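Local coordinates for PR domain zinc finger protein 2 (PDB 2QPW) that trimethylates a lysine of histone H3 from S-adenosyl-L-methionine through its PR/SET domain and may also act as a DNA-binding transcription factor, at residues Q69-V74 / C88-D93. Sequence-based numbering, arbitrary orientation.
Sequences QVKNNV and CIDATD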
loop_
_atom_site.group_PDB
_atom_site.type_symbol
_atom_site.label_atom_id
_atom_site.label_comp_id
_atom_site.label_asym_id
_atom_site.label_seq_id
_atom_site.Cartn_x
_atom_site.Cartn_y
_atom_site.Cartn_z
ATOM N N GLN A 69 -6.860 1.007 -19.366
ATOM C CA GLN A 69 -7.293 2.313 -18.822
ATOM C C GLN A 69 -6.452 2.791 -17.634
ATOM O O GLN A 69 -6.565 3.948 -17.213
ATOM C CB GLN A 69 -8.733 2.205 -18.302
ATOM C CG GLN A 69 -9.799 1.829 -19.315
ATOM C CD GLN A 69 -11.181 1.718 -18.673
ATOM O OE1 GLN A 69 -11.494 0.741 -17.957
ATOM N NE2 GLN A 69 -12.023 2.728 -18.920
ATOM N N VAL A 70 -5.657 1.904 -17.044
ATOM C CA VAL A 70 -4.841 2.286 -15.875
ATOM C C VAL A 70 -3.446 2.721 -16.344
ATOM O O VAL A 70 -2.897 2.132 -17.261
ATOM C CB VAL A 70 -4.822 1.175 -14.798
ATOM C CG1 VAL A 70 -4.016 1.604 -13.564
ATOM C CG2 VAL A 70 -6.266 0.854 -14.379
ATOM N N LYS A 71 -2.895 3.762 -15.714
ATOM C CA LYS A 71 -1.661 4.431 -16.185
ATOM C C LYS A 71 -0.431 4.248 -15.271
ATOM O O LYS A 71 0.672 4.719 -15.599
ATOM C CB LYS A 71 -1.925 5.931 -16.394
ATOM C CG LYS A 71 -3.337 6.437 -15.992
ATOM C CD LYS A 71 -3.552 6.665 -14.469
ATOM C CE LYS A 71 -4.225 5.475 -13.748
ATOM N NZ LYS A 71 -5.343 5.908 -12.881
ATOM N N ASN A 72 -0.601 3.559 -14.150
ATOM C CA ASN A 72 0.530 3.261 -13.283
ATOM C C ASN A 72 0.364 1.881 -12.640
ATOM O O ASN A 72 -0.736 1.279 -12.710
ATOM C CB ASN A 72 0.740 4.382 -12.249
ATOM C CG ASN A 72 -0.334 4.384 -11.172
ATOM O OD1 ASN A 72 -0.260 3.621 -10.222
ATOM N ND2 ASN A 72 -1.351 5.225 -11.344
ATOM N N ASN A 73 1.442 1.368 -12.047
ATOM C CA ASN A 73 1.403 0.094 -11.328
ATOM C C ASN A 73 1.678 0.294 -9.824
ATOM O O ASN A 73 2.156 -0.621 -9.130
ATOM C CB ASN A 73 2.443 -0.884 -11.911
ATOM C CG ASN A 73 2.256 -1.140 -13.393
ATOM O OD1 ASN A 73 1.185 -1.537 -13.827
ATOM N ND2 ASN A 73 3.323 -0.934 -14.180
ATOM N N VAL A 74 1.412 1.507 -9.331
ATOM C CA VAL A 74 1.741 1.868 -7.948
ATOM C C VAL A 74 0.503 1.818 -7.025
ATOM O O VAL A 74 0.534 1.185 -5.969
ATOM C CB VAL A 74 2.418 3.272 -7.893
ATOM C CG1 VAL A 74 2.577 3.708 -6.453
ATOM C CG2 VAL A 74 3.785 3.219 -8.635
ATOM N N CYS A 88 -8.415 -4.156 -13.009
ATOM C CA CYS A 88 -7.519 -3.390 -12.120
ATOM C C CYS A 88 -8.390 -2.692 -11.087
ATOM O O CYS A 88 -9.445 -2.127 -11.436
ATOM C CB CYS A 88 -6.740 -2.334 -12.907
ATOM S SG CYS A 88 -5.621 -3.044 -14.116
ATOM N N ILE A 89 -7.957 -2.726 -9.823
ATOM C CA ILE A 89 -8.640 -2.042 -8.707
ATOM C C ILE A 89 -7.781 -0.792 -8.429
ATOM O O ILE A 89 -6.675 -0.924 -7.876
ATOM C CB ILE A 89 -8.680 -2.987 -7.490
ATOM C CG1 ILE A 89 -9.343 -4.338 -7.855
ATOM C CG2 ILE A 89 -9.400 -2.322 -6.294
ATOM C CD1 ILE A 89 -10.793 -4.227 -8.511
ATOM N N ASP A 90 -8.257 0.370 -8.879
ATOM C CA ASP A 90 -7.406 1.556 -9.048
ATOM C C ASP A 90 -7.734 2.637 -8.007
ATOM O O ASP A 90 -8.842 3.202 -8.013
ATOM C CB ASP A 90 -7.604 2.151 -10.456
ATOM C CG ASP A 90 -6.634 3.284 -10.758
ATOM O OD1 ASP A 90 -5.649 3.466 -10.002
ATOM O OD2 ASP A 90 -6.840 3.976 -11.789
ATOM N N ALA A 91 -6.771 2.902 -7.121
ATOM C CA ALA A 91 -6.905 3.922 -6.076
ATOM C C ALA A 91 -5.997 5.124 -6.360
ATOM O O ALA A 91 -5.682 5.901 -5.449
ATOM C CB ALA A 91 -6.610 3.326 -4.671
ATOM N N THR A 92 -5.569 5.289 -7.614
ATOM C CA THR A 92 -4.782 6.483 -8.005
ATOM C C THR A 92 -5.443 7.791 -7.503
ATOM O O THR A 92 -4.756 8.670 -6.954
ATOM C CB THR A 92 -4.490 6.538 -9.553
ATOM O OG1 THR A 92 -3.767 5.366 -9.948
ATOM C CG2 THR A 92 -3.652 7.738 -9.902
ATOM N N ASP A 93 -6.772 7.884 -7.667
ATOM C CA ASP A 93 -7.588 8.968 -7.081
ATOM C C ASP A 93 -7.921 8.567 -5.627
ATOM O O ASP A 93 -8.646 7.608 -5.390
ATOM C CB ASP A 93 -8.881 9.137 -7.908
ATOM C CG ASP A 93 -9.819 10.206 -7.345
ATOM O OD1 ASP A 93 -9.532 10.756 -6.249
ATOM O OD2 ASP A 93 -10.867 10.458 -8.014
#
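Lys71 NZ reaches Asp90 OD2 at 2.7 Å, a hydrogen-bonded salt bridge made on the syn lone pair of the carboxylate, the two side chains crossing at about a right angle. Bends along the lysine chain, the last of them placing NZ (chi4 -132°), bring the ammonium of this exposed loop residue to a buried acid. The same OD2 carries a second salt bridge, to Lys65 of strand 63-65, and two cations so close should favour the ionised carboxylate. Beside this pair, Asn72 and Thr92 meet tip to tip: ND2 of Asn72 donates to Thr92 OG1 over 2.8 Å, the bond bent little (162°) and the hydroxyl oxygen almost in the amide plane. Thr92 OG1 in turn donates to the syn lone pair of Asp90 OD1 at 2.7 Å, joining amide, hydroxyl and carboxylate in a chain of hydrogen bonds. Within the PR/SET domain, the link ties the loop between strands 63-65 and 76-81 to the end of strand 85-90, the middle strand of that three-stranded antiparallel sheet. Each segment contains an Asx turn. Asn72 OD1 accepts from Val74 N at 2.8 Å on an in-plane lone pair and also from Tyr75 N, while ND2 points to the threonine. Asp90 OD1, already held by the hydroxyl, is gripped a second time by Thr92 N at 3.0 Å, from above the carboxylate plane. Further in, Val70 packs its CG2 on Cys88 CB (3.5 Å); with CG1 anti to the backbone N (chi1 -178°), that methyl points to the Asp90 carboxylate, 4.1 Å from OD2. Cys88 also touches Met76 and Glu78 of strand 76-81.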